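Local coordinates for erythrocyte membrane protein 1 (Plasmodium falciparum, PDB 2XU0), which probably binds receptors on host cells as a malarial adhesin, of which this chain is the N-terminal NTS-DBL1 rosetting domain, at residues Lys149-Ala154 with Leu158-Val163; Gln47-Leu52 with Arg261-Lys266. The protein carries 10 engineered substitutions. All coordinates share one frame; numbering follows the deposited sequence. Where two conformers were deposited one is given.

Contact 1 (Lys149-Ala154 with Leu158-Val163). Engineered in segment 149-154: Ala154 (natural residue Thr).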
loop_
_atom_site.group_PDB
_atom_site.type_symbol
_atom_site.label_atom_id
_atom_site.label_comp_id
_atom_site.label_asym_id
_atom_site.label_seq_id
_atom_site.Cartn_x
_atom_site.Cartn_y
_atom_site.Cartn_z
ATOM N N LYS A 149 11.629 31.801 -7.383
ATOM C CA LYS A 149 12.428 32.740 -6.588
ATOM C C LYS A 149 11.978 32.855 -5.126
ATOM O O LYS A 149 12.702 33.430 -4.315
ATOM C CB LYS A 149 12.469 34.131 -7.259
ATOM C CG LYS A 149 13.036 34.149 -8.682
ATOM C CD LYS A 149 11.924 34.259 -9.729
ATOM C CE LYS A 149 12.457 34.318 -11.139
ATOM N NZ LYS A 149 11.376 34.586 -12.125
ATOM N N ASN A 150 10.802 32.299 -4.790
ATOM C CA ASN A 150 10.205 32.339 -3.450
ATOM C C ASN A 150 10.540 31.140 -2.548
ATOM O O ASN A 150 10.605 31.315 -1.329
ATOM C CB ASN A 150 8.679 32.511 -3.545
ATOM C CG ASN A 150 8.206 33.717 -4.341
ATOM O OD1 ASN A 150 8.756 34.829 -4.258
ATOM N ND2 ASN A 150 7.141 33.522 -5.109
ATOM N N THR A 151 10.728 29.931 -3.128
ATOM C CA THR A 151 11.023 28.702 -2.370
ATOM C C THR A 151 12.542 28.534 -2.215
ATOM O O THR A 151 13.187 28.009 -3.121
ATOM C CB THR A 151 10.298 27.493 -3.008
ATOM O OG1 THR A 151 9.005 27.894 -3.463
ATOM C CG2 THR A 151 10.160 26.316 -2.048
ATOM N N ASN A 152 13.113 28.989 -1.072
ATOM C CA ASN A 152 14.562 28.984 -0.836
ATOM C C ASN A 152 15.039 28.381 0.483
ATOM O O ASN A 152 16.229 28.065 0.599
ATOM C CB ASN A 152 15.127 30.412 -0.927
ATOM C CG ASN A 152 14.659 31.191 -2.119
ATOM O OD1 ASN A 152 15.169 31.035 -3.228
ATOM N ND2 ASN A 152 13.643 32.012 -1.920
ATOM N N THR A 153 14.173 28.301 1.497
ATOM C CA THR A 153 14.585 27.790 2.812
ATOM C C THR A 153 13.859 26.504 3.194
ATOM O O THR A 153 12.846 26.151 2.579
ATOM C CB THR A 153 14.338 28.857 3.900
ATOM O OG1 THR A 153 12.929 29.063 4.042
ATOM C CG2 THR A 153 15.073 30.185 3.629
ATOM N N ALA A 154 14.344 25.858 4.274
ATOM C CA ALA A 154 13.762 24.666 4.895
ATOM C C ALA A 154 12.329 24.944 5.342
ATOM O O ALA A 154 11.482 24.051 5.260
ATOM C CB ALA A 154 14.606 24.243 6.079
ATOM N N LEU A 158 8.917 23.101 3.959
ATOM C CA LEU A 158 7.978 22.513 4.913
ATOM C C LEU A 158 6.566 22.966 4.630
ATOM O O LEU A 158 5.668 22.121 4.585
ATOM C CB LEU A 158 8.372 22.796 6.381
ATOM C CG LEU A 158 7.426 22.161 7.426
ATOM C CD1 LEU A 158 7.601 20.669 7.515
ATOM C CD2 LEU A 158 7.572 22.800 8.753
ATOM N N GLY A 159 6.396 24.274 4.376
ATOM C CA GLY A 159 5.108 24.880 4.053
ATOM C C GLY A 159 4.410 24.126 2.946
ATOM O O GLY A 159 3.308 23.625 3.148
ATOM N N ASN A 160 5.096 23.960 1.803
ATOM C CA ASN A 160 4.597 23.195 0.648
ATOM C C ASN A 160 4.253 21.739 0.969
ATOM O O ASN A 160 3.179 21.268 0.594
ATOM C CB ASN A 160 5.599 23.261 -0.511
ATOM C CG ASN A 160 5.700 24.647 -1.093
ATOM O OD1 ASN A 160 6.578 25.437 -0.736
ATOM N ND2 ASN A 160 4.771 24.987 -1.963
ATOM N N VAL A 161 5.150 21.045 1.700
ATOM C CA VAL A 161 4.969 19.644 2.100
ATOM C C VAL A 161 3.783 19.468 3.043
ATOM O O VAL A 161 3.034 18.502 2.914
ATOM C CB VAL A 161 6.299 18.990 2.604
ATOM C CG1 VAL A 161 6.069 17.531 3.040
ATOM C CG2 VAL A 161 7.378 19.050 1.513
ATOM N N LEU A 162 3.568 20.430 3.959
ATOM C CA LEU A 162 2.408 20.378 4.870
ATOM C C LEU A 162 1.125 20.523 4.075
ATOM O O LEU A 162 0.162 19.806 4.340
ATOM C CB LEU A 162 2.474 21.449 5.972
ATOM C CG LEU A 162 3.579 21.354 7.034
ATOM C CD1 LEU A 162 3.310 22.342 8.138
ATOM C CD2 LEU A 162 3.691 19.972 7.645
ATOM N N VAL A 163 1.142 21.382 3.031
ATOM C CA VAL A 163 -0.010 21.586 2.123
ATOM C C VAL A 163 -0.305 20.257 1.402
ATOM O O VAL A 163 -1.468 19.855 1.322
ATOM C CB VAL A 163 0.240 22.784 1.138
ATOM C CG1 VAL A 163 -0.862 22.892 0.064
ATOM C CG2 VAL A 163 0.385 24.112 1.904
#

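Contact 2 (Gln47-Leu52 with Arg261-Lys266)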
loop_
_atom_site.group_PDB
_atom_site.type_symbol
_atom_site.label_atom_id
_atom_site.label_comp_id
_atom_site.label_asym_id
_atom_site.label_seq_id
_atom_site.Cartn_x
_atom_site.Cartn_y
_atom_site.Cartn_z
ATOM N N GLN A 47 18.893 23.974 11.674
ATOM C CA GLN A 47 19.022 24.661 10.374
ATOM C C GLN A 47 18.115 24.014 9.311
ATOM O O GLN A 47 17.839 24.626 8.273
ATOM C CB GLN A 47 20.489 24.648 9.879
ATOM C CG GLN A 47 21.333 25.807 10.383
ATOM C CD GLN A 47 21.873 25.544 11.761
ATOM O OE1 GLN A 47 21.228 25.833 12.774
ATOM N NE2 GLN A 47 23.069 24.987 11.832
ATOM N N LEU A 48 17.687 22.761 9.567
ATOM C CA LEU A 48 16.823 21.962 8.694
ATOM C C LEU A 48 15.413 21.919 9.255
ATOM O O LEU A 48 14.478 21.555 8.541
ATOM C CB LEU A 48 17.377 20.535 8.553
ATOM C CG LEU A 48 18.724 20.340 7.840
ATOM C CD1 LEU A 48 18.994 18.888 7.651
ATOM C CD2 LEU A 48 18.757 21.039 6.484
ATOM N N LYS A 49 15.259 22.309 10.532
ATOM C CA LYS A 49 13.972 22.359 11.207
ATOM C C LYS A 49 13.101 23.447 10.596
ATOM O O LYS A 49 13.535 24.591 10.455
ATOM C CB LYS A 49 14.159 22.561 12.718
ATOM C CG LYS A 49 12.867 22.466 13.528
ATOM C CD LYS A 49 12.670 21.093 14.170
ATOM C CE LYS A 49 11.559 21.097 15.191
ATOM N NZ LYS A 49 10.228 21.338 14.577
ATOM N N GLY A 50 11.905 23.056 10.186
ATOM C CA GLY A 50 10.945 23.957 9.569
ATOM C C GLY A 50 9.972 24.551 10.565
ATOM O O GLY A 50 9.370 23.830 11.364
ATOM N N THR A 51 9.811 25.869 10.513
ATOM C CA THR A 51 8.896 26.616 11.369
ATOM C C THR A 51 7.963 27.456 10.497
ATOM O O THR A 51 8.431 28.277 9.699
ATOM C CB THR A 51 9.628 27.291 12.563
ATOM O OG1 THR A 51 8.687 27.631 13.580
ATOM C CG2 THR A 51 10.458 28.512 12.178
ATOM N N LEU A 52 6.651 27.159 10.577
ATOM C CA LEU A 52 5.595 27.826 9.807
ATOM C C LEU A 52 5.307 29.234 10.332
ATOM O O LEU A 52 6.002 30.186 9.971
ATOM C CB LEU A 52 4.311 26.966 9.819
ATOM C CG LEU A 52 3.923 26.193 8.538
ATOM C CD1 LEU A 52 3.035 27.019 7.627
ATOM C CD2 LEU A 52 5.134 25.634 7.798
ATOM N N ARG A 261 9.446 15.120 9.952
ATOM C CA ARG A 261 8.411 14.080 9.802
ATOM C C ARG A 261 7.242 14.188 10.768
ATOM O O ARG A 261 6.123 13.873 10.395
ATOM C CB ARG A 261 9.012 12.657 9.779
ATOM C CG ARG A 261 9.583 12.193 11.123
ATOM C CD ARG A 261 10.324 10.872 11.010
ATOM N NE ARG A 261 9.429 9.734 10.775
ATOM C CZ ARG A 261 8.855 9.013 11.727
ATOM N NH1 ARG A 261 9.044 9.318 13.006
ATOM N NH2 ARG A 261 8.094 7.980 11.411
ATOM N N GLU A 262 7.499 14.656 12.001
ATOM C CA GLU A 262 6.477 14.793 13.029
ATOM C C GLU A 262 5.391 15.792 12.646
ATOM O O GLU A 262 4.228 15.442 12.750
ATOM C CB GLU A 262 7.114 15.137 14.373
ATOM C CG GLU A 262 6.085 15.213 15.481
ATOM C CD GLU A 262 6.652 15.690 16.800
ATOM O OE1 GLU A 262 6.133 16.694 17.338
ATOM O OE2 GLU A 262 7.607 15.053 17.300
ATOM N N GLN A 263 5.763 17.012 12.207
ATOM C CA GLN A 263 4.828 18.067 11.745
ATOM C C GLN A 263 4.117 17.603 10.477
ATOM O O GLN A 263 2.899 17.798 10.335
ATOM C CB GLN A 263 5.569 19.365 11.392
ATOM C CG GLN A 263 6.549 19.880 12.414
ATOM C CD GLN A 263 7.192 21.144 11.919
ATOM O OE1 GLN A 263 6.537 22.186 11.785
ATOM N NE2 GLN A 263 8.488 21.069 11.617
ATOM N N ILE A 264 4.866 16.952 9.562
ATOM C CA ILE A 264 4.287 16.401 8.331
ATOM C C ILE A 264 3.151 15.405 8.682
ATOM O O ILE A 264 2.057 15.499 8.111
ATOM C CB ILE A 264 5.383 15.828 7.377
ATOM C CG1 ILE A 264 6.240 17.000 6.792
ATOM C CG2 ILE A 264 4.739 14.986 6.214
ATOM C CD1 ILE A 264 7.802 16.700 6.495
ATOM N N TRP A 265 3.387 14.505 9.667
ATOM C CA TRP A 265 2.362 13.532 10.107
ATOM C C TRP A 265 1.148 14.275 10.673
ATOM O O TRP A 265 0.022 13.818 10.476
ATOM C CB TRP A 265 2.914 12.580 11.179
ATOM C CG TRP A 265 1.884 11.572 11.664
ATOM C CD1 TRP A 265 1.194 11.606 12.839
ATOM C CD2 TRP A 265 1.371 10.451 10.931
ATOM N NE1 TRP A 265 0.255 10.604 12.866
ATOM C CE2 TRP A 265 0.387 9.843 11.734
ATOM C CE3 TRP A 265 1.673 9.882 9.677
ATOM C CZ2 TRP A 265 -0.320 8.714 11.315
ATOM C CZ3 TRP A 265 0.969 8.768 9.263
ATOM C CH2 TRP A 265 0.018 8.168 10.087
ATOM N N LYS A 266 1.400 15.381 11.443
ATOM C CA LYS A 266 0.351 16.223 12.046
ATOM C C LYS A 266 -0.508 16.817 10.927
ATOM O O LYS A 266 -1.709 16.638 10.945
ATOM C CB LYS A 266 0.977 17.317 12.944
ATOM C CG LYS A 266 -0.040 18.024 13.825
ATOM C CD LYS A 266 0.597 18.963 14.839
ATOM C CE LYS A 266 -0.483 19.691 15.615
ATOM N NZ LYS A 266 0.075 20.729 16.525
#

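Contact 1 (Lys149-Ala154 with Leu158-Val163)
Ala154 and Leu158 are joined by an i to i+4 backbone bond near the start of helix 154-175: Leu158 N donates to Ala154 O at 3.0 Å, nearly straight at 162°. Leu158 CB closes in on the same acceptor, 3.5 Å from Ala154 O, but beyond CB the side chain turns off. Its CG stands anti to the backbone N (chi1 -178°), which carries the branched end away from the loop to Asn260 and Gln263 on helix 249-268. Ala154, an engineered residue replacing Thr, packs its methyl on Trp256 of that same helix. The turn is a capped helix start within the Duffy binding domain. Thr153 sits at the N-cap, and its side chain caps a backbone N of the first turn, while Asp156 OD2 accepts the backbone N of Thr153, as in a capping box, and that of Asn152 as well. Across the loop, the side chain of Thr151 and that of Asn160, two residues beyond Leu158 on the helix, approach from opposite directions. The Thr151 methyl CG2, anti to its own backbone N, faces the amide end of Asn160 in a loose van der Waals touch, while OG1 is turned beside the backbone N and is hydrogen-bonded to Asn148 OD1. The loop leading up to the cap is braced internally. Asn152 ND2 reaches back to Lys149 O at 2.9 Å with a 172° N-H...O angle; the acceptor lies in the Asn152 amide plane, yet the donor stands above the carbonyl plane. At the other end of that amide, Asn152 OD1 receives Lys227 NZ, which also binds Thr151 O.

Contact 2 (Gln47-Leu52 with Arg261-Lys266)
Gly50 and Gln263 bring the backbones of loop 47-52 and helix 249-268 to 8.8 Å between their CA atoms, a gap spanned by the glutamine side chain. Gln263 NE2 donates to Gly50 O at 2.9 Å with an N-H...O angle of 150°. The donor is tilted slightly from the carbonyl plane, and the acceptor lies close to the plane of the glutamine amide. The side chain gets there because CG is anti to the carbonyl carbon (chi1 -49°) and the chain then runs on extended (chi2 180°), pushing the amide straight out from the helix. Lys49 arrives across this glutamine from the neighbouring loop position, bent at chi2 and chi4, and its NZ stops 3.4 Å from Gln263 NE2; both are donors, so no hydrogen bond forms between them. On the way its side chain rests on Ile259. Glu262 is the nearby opposite charge, but Lys49 NZ remains 6.8 Å from Glu262 OE1, too far for a salt bridge. One turn back on the helix, Asn260 takes Gly50 N on OD1 and gives ND2 to Leu48 O. The polar part of the contact is thus made to the main chain of the N-terminal segment: two helix amides satisfy three of its backbone atoms, while the lysine ammonium probably adds only a modest, long-range attraction to the glutamate.

How the contacts relate
The two contacts lie with their centres about 11 Å apart on the same side of the chain's centre. Along the sequence the order is 47-52, 149-154, 158-163, 261-266, so contact 1 falls wholly between the halves of contact 2. Helix 154-175, which carries 158-163 and begins at Ala154, packs against helix 249-268, which carries 261-266: Leu158 CD2 lies 3.3 Å from Gln263 OE1, and Leu162 CD2 also meets the backbone O of Gln263. Leu158 reaches Gly50 as well, and Ala154 touches Leu48, so the N-terminal segment covers the start of helix 154-175. The segment is thus docked over two of the helices of the Duffy-binding-like domain, consistent with an NTS-DBL1 unit.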